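Local coordinates for putative carboxynorspermidine decarboxylase protein (Sinorhizobium meliloti, PDB 3MT1) that probably decarboxylates carboxynorspermidine and carboxyspermidine to norspermidine and spermidine as a homodimer that uses pyridoxal 5'-phosphate, at residues K238-V244 and R315-A321; N255-S261 and S287-K293; K336-I340 and T351-F355. The contacts are given in a common frame with arbitrary orientation. Residue numbers count along the deposited sequence, not the author numbering.

Contact 1: K238-V244 and R315-A321; sequences KSTTLEV and RISFQDA
Strands 240-244 and 315-318 pair antiparallel; the axes of these short segments approach to 4.5 Å, their N-to-C directions 152° apart. L242 and F318 form a hydrogen-bonded pair (L242 N to F318 O and F318 N to L242 O, both 2.9 Å), E243 and S317 a non-hydrogen-bonded pair, and V244 and I316 a second hydrogen-bonded pair (V244 N to I316 O 2.8 Å; I316 N to V244 O 2.7 Å). L242, V244, I316 and F318 share one buried face, suited to large apolar side chains; V244 in m puts CG2 3.8 Å from both I316 CB and F318 CE2. On the other face E243, chi1 and chi2 both m, curls so that OE1 accepts from S317 OG (2.8 Å) and forms a salt bridge to R315 NH1 (3.1 Å), while T241 (p) donates OG1 to E243 OE2 (2.5 Å). Outside the strands, K238 (57/19) and D320 (46/57) both take left-handed phi/psi; K238 N hydrogen-bonds to OD1 of D320 (chi1 t) at 2.6 Å, and A321 N to T240 O at 2.8 Å. The small A321 methyl fits beside L242, CB to CB 4.1 Å. D320 lies close to E233, a predicted substrate-binding residue. In this decarboxylase family's mixed C-terminal sheet, strand 6-10 also borders strand 240-251, F318 stacks on F301 of strand 300-306, and V244 reaches D260 beyond strand 255-259.

Contact 2: N255-S261 and S287-K293; sequences NLAIVDS and SYMICGK
Two parallel strands, 255-259 and 287-291, run with axes 4.5 Å apart at 34°, both with extended backbones. L256 lies level with M289, A257 with I290 and I258 with C291, at CA separations of 4.8 to 5.0 Å. The hydrogen bonds alternate as parallel pairing requires: M289 N donates to N255 O (2.8 Å), A257 N to M289 O (2.9 Å), C291 N to A257 O (2.8 Å) and V259 N to C291 O (3.0 Å). The amides of A257 and V259 find their acceptors here, whereas L256 and I258 turn their backbone polar groups to strand 240-251. This places 255-259 inside the mixed C-terminal sheet of the fold-type III decarboxylases, between an antiparallel neighbour and its parallel partner 286-291. D260 then centres an inverse gamma turn, closed by a weak bond from S261 N to V259 O (2.8 Å), and S261 O accepts K293 N at 2.7 Å. Polar ends are satisfied outside the pair: D260 by T4 and the amide of T245, S261 OG by H266, Y288 OH by the amide of L310, and K293 NZ by A80 O and a salt bridge to E85, both of the second subunit. One face carries L256, I258, selenomethionine M289 and C291; the m, t rotamer of L256 brings CD2 3.5 Å from both M289 CB and C291 SG. On the other, small A257 leaves room for the Y288 ring (CB to CD1 3.8 Å), N255 CB sits 4.1 Å from that ring's centroid in a CH-pi contact, and V259 CG1 meets I290 CG2 at 3.3 Å.

Contact 3: K336-I340 and T351-F355; sequences KMPAI and TVREF
The touching parts of 336-340 and 351-355 run antiparallel, 155° apart end to end, at the open end of the hairpin of strands 339-343 and 349-353. Backbone bonding centres on I340: its N donates to R353 O at 2.9 Å, and its O accepts V352 N at 2.8 Å and, weakly, R353 N at 3.3 Å. V352 and R353 thus both face I340, a classic beta bulge, with V352 at phi/psi -87/-48 supplying the extra residue. Among apolar contacts, selenomethionine M337, extended with chi1 and chi2 t, sets SE 3.7 Å from the F355 ring centroid, over the face: a Met-aromatic contact suited to a polarisable atom. F355, in the m rotamer, points toward the other segment; its CE1 lies 4.2 Å from I340 CG1. Branched I340 (m, t) also meets V352, CG2 to CB 4.2 Å. P338 O approaches the ring edge, 3.2 Å from F355 CE1. As for the polar end of R353, it leads away from the hairpin partner: NH1 hydrogen-bonds to E354 O at 2.9 Å and makes a salt bridge to D359. Both kinds of chemistry reach the second subunit, through apolar packing of I340 on its L364 and F355 on its S363, and through a hydrogen bond from R353 NE to its Q362 O.

All three contacts belong to the mixed C-terminal sheet, set apart from the eight-stranded parallel barrel. Contact 1 spans the longest stretch of chain, and contact 2 falls wholly between its two segments; contact 3 follows both. Contacts 1 and 2 have centres about 15 Å apart and touch where V244 packs on V259, D260 and S261, because strands 240-251 and 255-259 are neighbours. Contact 3 is centred about 14 Å from contact 1, L242 touching P338, and strand 6-10 bridges strands 240-251 and 339-343. Contacts 2 and 3, about 21 Å between centres, do not touch, yet both face the second subunit; contact 1 touches no other chain, and its D320 lies near E233, a predicted substrate-binding residue.

Contact 1: K238-V244 and R315-A321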
loop_
_atom_site.group_PDB
_atom_site.type_symbol
_atom_site.label_atom_id
_atom_site.label_comp_id
_atom_site.label_asym_id
_atom_site.label_seq_id
_atom_site.Cartn_x
_atom_site.Cartn_y
_atom_site.Cartn_z
ATOM N N LYS B 238 -4.231 -1.609 -20.785
ATOM C CA LYS B 238 -5.583 -2.027 -21.227
ATOM C C LYS B 238 -5.785 -3.547 -21.293
ATOM O O LYS B 238 -6.704 -4.032 -21.965
ATOM C CB LYS B 238 -5.917 -1.401 -22.595
ATOM C CG LYS B 238 -6.009 0.120 -22.560
ATOM C CD LYS B 238 -6.120 0.674 -23.969
ATOM C CE LYS B 238 -5.037 1.753 -24.224
ATOM N NZ LYS B 238 -5.212 2.984 -23.367
ATOM N N SER B 239 -4.928 -4.293 -20.612
ATOM C CA SER B 239 -4.974 -5.732 -20.711
ATOM C C SER B 239 -5.810 -6.333 -19.627
ATOM O O SER B 239 -6.306 -7.455 -19.788
ATOM C CB SER B 239 -3.588 -6.352 -20.605
ATOM O OG SER B 239 -3.214 -6.444 -19.238
ATOM N N THR B 240 -5.933 -5.612 -18.514
ATOM C CA THR B 240 -6.447 -6.197 -17.291
ATOM C C THR B 240 -7.538 -5.336 -16.666
ATOM O O THR B 240 -7.461 -4.132 -16.700
ATOM C CB THR B 240 -5.279 -6.363 -16.292
ATOM O OG1 THR B 240 -4.239 -7.156 -16.906
ATOM C CG2 THR B 240 -5.723 -7.002 -14.956
ATOM N N THR B 241 -8.538 -5.972 -16.061
ATOM C CA THR B 241 -9.577 -5.252 -15.319
ATOM C C THR B 241 -9.608 -5.674 -13.846
ATOM O O THR B 241 -9.142 -6.773 -13.500
ATOM C CB THR B 241 -10.959 -5.506 -15.924
ATOM O OG1 THR B 241 -11.159 -6.930 -16.035
ATOM C CG2 THR B 241 -11.087 -4.849 -17.339
ATOM N N LEU B 242 -10.139 -4.801 -12.983
ATOM C CA LEU B 242 -10.487 -5.194 -11.620
ATOM C C LEU B 242 -12.020 -5.356 -11.526
ATOM O O LEU B 242 -12.744 -4.366 -11.585
ATOM C CB LEU B 242 -9.956 -4.177 -10.568
ATOM C CG LEU B 242 -10.366 -4.356 -9.088
ATOM C CD1 LEU B 242 -10.037 -5.760 -8.528
ATOM C CD2 LEU B 242 -9.860 -3.216 -8.124
ATOM N N GLU B 243 -12.495 -6.592 -11.370
ATOM C CA GLU B 243 -13.918 -6.886 -11.281
ATOM C C GLU B 243 -14.514 -6.717 -9.875
ATOM O O GLU B 243 -14.036 -7.348 -8.928
ATOM C CB GLU B 243 -14.154 -8.306 -11.786
ATOM C CG GLU B 243 -13.612 -8.541 -13.205
ATOM C CD GLU B 243 -14.244 -7.627 -14.263
ATOM O OE1 GLU B 243 -15.491 -7.390 -14.246
ATOM O OE2 GLU B 243 -13.486 -7.143 -15.128
ATOM N N VAL B 244 -15.551 -5.890 -9.727
ATOM C CA VAL B 244 -16.179 -5.686 -8.403
ATOM C C VAL B 244 -17.734 -5.734 -8.426
ATOM O O VAL B 244 -18.355 -5.650 -9.490
ATOM C CB VAL B 244 -15.744 -4.356 -7.704
ATOM C CG1 VAL B 244 -14.225 -4.238 -7.604
ATOM C CG2 VAL B 244 -16.334 -3.139 -8.426
ATOM N N ARG B 315 -22.348 -5.646 -11.177
ATOM C CA ARG B 315 -20.961 -5.898 -11.392
ATOM C C ARG B 315 -20.389 -4.692 -12.101
ATOM O O ARG B 315 -20.980 -4.212 -13.059
ATOM C CB ARG B 315 -20.815 -7.139 -12.265
ATOM C CG ARG B 315 -19.481 -7.203 -12.958
ATOM C CD ARG B 315 -18.347 -7.517 -11.931
ATOM N NE ARG B 315 -18.508 -8.894 -11.490
ATOM C CZ ARG B 315 -18.073 -9.916 -12.206
ATOM N NH1 ARG B 315 -17.439 -9.666 -13.341
ATOM N NH2 ARG B 315 -18.246 -11.167 -11.794
ATOM N N ILE B 316 -19.241 -4.211 -11.615
ATOM C CA ILE B 316 -18.499 -3.089 -12.204
ATOM C C ILE B 316 -17.041 -3.501 -12.499
ATOM O O ILE B 316 -16.405 -4.122 -11.656
ATOM C CB ILE B 316 -18.538 -1.869 -11.234
ATOM C CG1 ILE B 316 -19.928 -1.204 -11.252
ATOM C CG2 ILE B 316 -17.419 -0.831 -11.546
ATOM C CD1 ILE B 316 -20.185 -0.285 -10.071
ATOM N N SER B 317 -16.534 -3.158 -13.681
ATOM C CA SER B 317 -15.162 -3.490 -14.095
ATOM C C SER B 317 -14.244 -2.254 -14.177
ATOM O O SER B 317 -14.367 -1.451 -15.091
ATOM C CB SER B 317 -15.150 -4.179 -15.480
ATOM O OG SER B 317 -16.228 -5.078 -15.639
ATOM N N PHE B 318 -13.298 -2.099 -13.263
ATOM C CA PHE B 318 -12.344 -1.006 -13.451
ATOM C C PHE B 318 -11.353 -1.371 -14.516
ATOM O O PHE B 318 -10.769 -2.435 -14.504
ATOM C CB PHE B 318 -11.720 -0.547 -12.131
ATOM C CG PHE B 318 -12.743 0.001 -11.191
ATOM C CD1 PHE B 318 -13.437 1.154 -11.513
ATOM C CD2 PHE B 318 -13.087 -0.681 -10.023
ATOM C CE1 PHE B 318 -14.428 1.660 -10.669
ATOM C CE2 PHE B 318 -14.070 -0.194 -9.158
ATOM C CZ PHE B 318 -14.752 0.985 -9.492
ATOM N N GLN B 319 -11.191 -0.472 -15.454
ATOM C CA GLN B 319 -10.393 -0.742 -16.639
ATOM C C GLN B 319 -8.920 -0.467 -16.377
ATOM O O GLN B 319 -8.569 0.271 -15.440
ATOM C CB GLN B 319 -10.896 0.108 -17.821
ATOM C CG GLN B 319 -12.359 -0.119 -18.168
ATOM C CD GLN B 319 -12.666 -1.555 -18.599
ATOM O OE1 GLN B 319 -11.985 -2.148 -19.456
ATOM N NE2 GLN B 319 -13.699 -2.122 -17.996
ATOM N N ASP B 320 -8.075 -1.050 -17.222
ATOM C CA ASP B 320 -6.636 -0.847 -17.179
ATOM C C ASP B 320 -6.050 -0.950 -15.782
ATOM O O ASP B 320 -5.401 -0.024 -15.311
ATOM C CB ASP B 320 -6.262 0.507 -17.768
ATOM C CG ASP B 320 -4.842 0.521 -18.282
ATOM O OD1 ASP B 320 -4.272 -0.592 -18.408
ATOM O OD2 ASP B 320 -4.304 1.612 -18.582
ATOM N N ALA B 321 -6.260 -2.080 -15.130
ATOM C CA ALA B 321 -5.835 -2.223 -13.771
ATOM C C ALA B 321 -4.585 -3.080 -13.544
ATOM O O ALA B 321 -4.339 -3.480 -12.420
ATOM C CB ALA B 321 -6.994 -2.754 -12.950
#

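Contact 2: N255-S261 and S287-K293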
loop_
_atom_site.group_PDB
_atom_site.type_symbol
_atom_site.label_atom_id
_atom_site.label_comp_id
_atom_site.label_asym_id
_atom_site.label_seq_id
_atom_site.Cartn_x
_atom_site.Cartn_y
_atom_site.Cartn_z
ATOM N N ASN B 255 -25.263 10.581 -5.615
ATOM C CA ASN B 255 -25.549 9.152 -5.509
ATOM C C ASN B 255 -24.284 8.387 -5.273
ATOM O O ASN B 255 -23.305 8.606 -5.964
ATOM C CB ASN B 255 -26.141 8.664 -6.799
ATOM C CG ASN B 255 -27.565 9.033 -6.919
ATOM O OD1 ASN B 255 -28.412 8.465 -6.228
ATOM N ND2 ASN B 255 -27.857 9.998 -7.783
ATOM N N LEU B 256 -24.323 7.474 -4.306
ATOM C CA LEU B 256 -23.151 6.724 -3.862
ATOM C C LEU B 256 -23.361 5.228 -3.969
ATOM O O LEU B 256 -24.439 4.728 -3.648
ATOM C CB LEU B 256 -22.813 7.063 -2.415
ATOM C CG LEU B 256 -22.148 8.409 -2.151
ATOM C CD1 LEU B 256 -22.366 8.808 -0.691
ATOM C CD2 LEU B 256 -20.663 8.331 -2.463
ATOM N N ALA B 257 -22.316 4.527 -4.404
ATOM C CA ALA B 257 -22.331 3.081 -4.412
ATOM C C ALA B 257 -21.031 2.503 -3.831
ATOM O O ALA B 257 -19.936 2.928 -4.191
ATOM C CB ALA B 257 -22.598 2.550 -5.834
ATOM N N ILE B 258 -21.177 1.525 -2.939
ATOM C CA ILE B 258 -20.060 0.837 -2.290
ATOM C C ILE B 258 -19.742 -0.470 -3.006
ATOM O O ILE B 258 -20.634 -1.292 -3.208
ATOM C CB ILE B 258 -20.393 0.454 -0.817
ATOM C CG1 ILE B 258 -21.207 1.554 -0.109
ATOM C CG2 ILE B 258 -19.094 0.052 -0.026
ATOM C CD1 ILE B 258 -20.379 2.781 0.289
ATOM N N VAL B 259 -18.477 -0.679 -3.350
ATOM C CA VAL B 259 -18.062 -1.914 -3.988
ATOM C C VAL B 259 -17.149 -2.735 -3.078
ATOM O O VAL B 259 -16.604 -2.227 -2.068
ATOM C CB VAL B 259 -17.371 -1.678 -5.340
ATOM C CG1 VAL B 259 -18.297 -0.870 -6.267
ATOM C CG2 VAL B 259 -16.013 -0.999 -5.161
ATOM N N ASP B 260 -16.988 -4.008 -3.441
ATOM C CA ASP B 260 -16.310 -4.932 -2.564
ATOM C C ASP B 260 -14.784 -4.876 -2.732
ATOM O O ASP B 260 -14.128 -5.892 -2.847
ATOM C CB ASP B 260 -16.878 -6.338 -2.693
ATOM C CG ASP B 260 -16.705 -6.945 -4.099
ATOM O OD1 ASP B 260 -16.283 -6.245 -5.066
ATOM O OD2 ASP B 260 -17.017 -8.166 -4.223
ATOM N N SER B 261 -14.235 -3.679 -2.699
ATOM C CA SER B 261 -12.832 -3.478 -2.925
ATOM C C SER B 261 -12.465 -2.163 -2.259
ATOM O O SER B 261 -13.339 -1.498 -1.696
ATOM C CB SER B 261 -12.582 -3.387 -4.431
ATOM O OG SER B 261 -11.216 -3.221 -4.757
ATOM N N SER B 287 -25.356 9.495 -12.345
ATOM C CA SER B 287 -24.009 9.785 -11.904
ATOM C C SER B 287 -23.774 9.281 -10.483
ATOM O O SER B 287 -24.490 9.651 -9.537
ATOM C CB SER B 287 -23.688 11.282 -12.051
ATOM O OG SER B 287 -22.383 11.460 -12.597
ATOM N N TYR B 288 -22.774 8.413 -10.359
ATOM C CA TYR B 288 -22.453 7.737 -9.098
ATOM C C TYR B 288 -21.041 8.037 -8.647
ATOM O O TYR B 288 -20.089 7.986 -9.442
ATOM C CB TYR B 288 -22.609 6.219 -9.214
ATOM C CG TYR B 288 -24.019 5.705 -9.066
ATOM C CD1 TYR B 288 -24.457 5.153 -7.867
ATOM C CD2 TYR B 288 -24.916 5.755 -10.130
ATOM C CE1 TYR B 288 -25.756 4.667 -7.724
ATOM C CE2 TYR B 288 -26.211 5.276 -10.003
ATOM C CZ TYR B 288 -26.634 4.736 -8.804
ATOM O OH TYR B 288 -27.937 4.263 -8.684
HETATM N N MSE B 289 -20.908 8.354 -7.366
HETATM C CA MSE B 289 -19.617 8.212 -6.727
HETATM C C MSE B 289 -19.504 6.773 -6.244
HETATM O O MSE B 289 -20.368 6.297 -5.498
HETATM C CB MSE B 289 -19.438 9.189 -5.576
HETATM C CG MSE B 289 -17.977 9.414 -5.243
HETATM SE SE MSE B 289 -17.778 10.491 -3.637
HETATM C CE MSE B 289 -16.201 11.565 -4.143
ATOM N N ILE B 290 -18.472 6.074 -6.709
ATOM C CA ILE B 290 -18.235 4.703 -6.287
ATOM C C ILE B 290 -17.114 4.672 -5.288
ATOM O O ILE B 290 -16.025 5.147 -5.561
ATOM C CB ILE B 290 -17.880 3.755 -7.461
ATOM C CG1 ILE B 290 -18.905 3.869 -8.595
ATOM C CG2 ILE B 290 -17.779 2.301 -6.976
ATOM C CD1 ILE B 290 -18.409 4.726 -9.746
ATOM N N CYS B 291 -17.381 4.089 -4.132
ATOM C CA CYS B 291 -16.429 4.125 -3.044
ATOM C C CYS B 291 -16.042 2.761 -2.615
ATOM O O CYS B 291 -16.798 1.810 -2.814
ATOM C CB CYS B 291 -17.031 4.810 -1.841
ATOM S SG CYS B 291 -17.802 6.351 -2.238
ATOM N N GLY B 292 -14.857 2.674 -2.017
ATOM C CA GLY B 292 -14.365 1.430 -1.477
ATOM C C GLY B 292 -15.019 1.032 -0.166
ATOM O O GLY B 292 -15.771 1.786 0.460
ATOM N N LYS B 293 -14.681 -0.172 0.247
ATOM C CA LYS B 293 -15.194 -0.800 1.437
ATOM C C LYS B 293 -14.454 -0.283 2.697
ATOM O O LYS B 293 -14.748 -0.720 3.785
ATOM C CB LYS B 293 -14.939 -2.299 1.264
ATOM C CG LYS B 293 -16.035 -3.228 1.714
ATOM C CD LYS B 293 -15.645 -4.680 1.408
ATOM C CE LYS B 293 -15.648 -5.514 2.675
ATOM N NZ LYS B 293 -17.037 -5.817 3.122
#

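Contact 3: K336-I340 and T351-F355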
loop_
_atom_site.group_PDB
_atom_site.type_symbol
_atom_site.label_atom_id
_atom_site.label_comp_id
_atom_site.label_asym_id
_atom_site.label_seq_id
_atom_site.Cartn_x
_atom_site.Cartn_y
_atom_site.Cartn_z
ATOM N N LYS B 336 -10.856 -8.251 1.938
ATOM C CA LYS B 336 -10.527 -9.356 1.051
ATOM C C LYS B 336 -9.611 -8.907 -0.083
ATOM O O LYS B 336 -9.884 -7.904 -0.740
ATOM C CB LYS B 336 -11.813 -9.964 0.471
ATOM C CG LYS B 336 -11.592 -11.420 0.107
ATOM C CD LYS B 336 -12.735 -12.055 -0.666
ATOM C CE LYS B 336 -12.291 -13.428 -1.151
ATOM N NZ LYS B 336 -13.018 -13.737 -2.421
HETATM N N MSE B 337 -8.524 -9.635 -0.282
HETATM C CA MSE B 337 -7.606 -9.306 -1.320
HETATM C C MSE B 337 -8.072 -9.904 -2.667
HETATM O O MSE B 337 -8.577 -11.012 -2.708
HETATM C CB MSE B 337 -6.214 -9.797 -0.935
HETATM C CG MSE B 337 -5.099 -9.286 -1.852
HETATM SE SE MSE B 337 -3.404 -9.911 -1.174
HETATM C CE MSE B 337 -3.023 -8.438 0.063
ATOM N N PRO B 338 -7.908 -9.173 -3.778
ATOM C CA PRO B 338 -8.545 -9.752 -4.951
ATOM C C PRO B 338 -7.805 -10.948 -5.497
ATOM O O PRO B 338 -6.580 -10.971 -5.496
ATOM C CB PRO B 338 -8.558 -8.589 -5.961
ATOM C CG PRO B 338 -8.448 -7.317 -5.121
ATOM C CD PRO B 338 -7.582 -7.742 -3.965
ATOM N N ALA B 339 -8.547 -11.945 -5.945
ATOM C CA ALA B 339 -7.968 -13.104 -6.604
ATOM C C ALA B 339 -7.248 -12.655 -7.853
ATOM O O ALA B 339 -7.538 -11.597 -8.402
ATOM C CB ALA B 339 -9.100 -14.168 -6.968
ATOM N N ILE B 340 -6.315 -13.464 -8.319
ATOM C CA ILE B 340 -5.652 -13.168 -9.564
ATOM C C ILE B 340 -6.208 -14.169 -10.566
ATOM O O ILE B 340 -6.178 -15.378 -10.319
ATOM C CB ILE B 340 -4.104 -13.284 -9.432
ATOM C CG1 ILE B 340 -3.557 -12.222 -8.470
ATOM C CG2 ILE B 340 -3.414 -13.209 -10.801
ATOM C CD1 ILE B 340 -1.960 -12.287 -8.270
ATOM N N THR B 351 -8.619 -19.362 -12.411
ATOM C CA THR B 351 -8.170 -18.692 -11.192
ATOM C C THR B 351 -6.750 -19.115 -10.915
ATOM O O THR B 351 -6.472 -20.301 -10.768
ATOM C CB THR B 351 -9.036 -19.027 -10.002
ATOM O OG1 THR B 351 -10.365 -18.638 -10.311
ATOM C CG2 THR B 351 -8.615 -18.229 -8.819
ATOM N N VAL B 352 -5.843 -18.150 -10.856
ATOM C CA VAL B 352 -4.445 -18.469 -10.629
ATOM C C VAL B 352 -4.124 -18.559 -9.130
ATOM O O VAL B 352 -3.496 -19.524 -8.682
ATOM C CB VAL B 352 -3.573 -17.425 -11.300
ATOM C CG1 VAL B 352 -2.156 -17.536 -10.833
ATOM C CG2 VAL B 352 -3.651 -17.580 -12.795
ATOM N N ARG B 353 -4.558 -17.553 -8.364
ATOM C CA ARG B 353 -4.193 -17.420 -6.959
ATOM C C ARG B 353 -5.320 -16.773 -6.197
ATOM O O ARG B 353 -5.818 -15.715 -6.576
ATOM C CB ARG B 353 -2.941 -16.552 -6.810
ATOM C CG ARG B 353 -2.507 -16.200 -5.364
ATOM C CD ARG B 353 -1.930 -17.381 -4.578
ATOM N NE ARG B 353 -1.024 -16.933 -3.524
ATOM C CZ ARG B 353 -1.330 -16.827 -2.225
ATOM N NH1 ARG B 353 -2.555 -17.133 -1.776
ATOM N NH2 ARG B 353 -0.399 -16.399 -1.364
ATOM N N GLU B 354 -5.706 -17.418 -5.103
ATOM C CA GLU B 354 -6.777 -16.945 -4.263
ATOM C C GLU B 354 -6.134 -16.647 -2.915
ATOM O O GLU B 354 -5.343 -17.455 -2.422
ATOM C CB GLU B 354 -7.780 -18.065 -4.115
ATOM C CG GLU B 354 -9.250 -17.672 -4.077
ATOM C CD GLU B 354 -10.183 -18.919 -4.166
ATOM O OE1 GLU B 354 -9.783 -20.021 -3.680
ATOM O OE2 GLU B 354 -11.311 -18.798 -4.713
ATOM N N PHE B 355 -6.448 -15.479 -2.342
ATOM C CA PHE B 355 -5.900 -15.084 -1.062
ATOM C C PHE B 355 -6.899 -15.392 0.030
ATOM O O PHE B 355 -8.081 -15.077 -0.083
ATOM C CB PHE B 355 -5.452 -13.626 -1.050
ATOM C CG PHE B 355 -4.439 -13.285 -2.146
ATOM C CD1 PHE B 355 -4.841 -12.650 -3.320
ATOM C CD2 PHE B 355 -3.089 -13.626 -2.004
ATOM C CE1 PHE B 355 -3.917 -12.355 -4.323
ATOM C CE2 PHE B 355 -2.173 -13.347 -2.983
ATOM C CZ PHE B 355 -2.567 -12.703 -4.145
#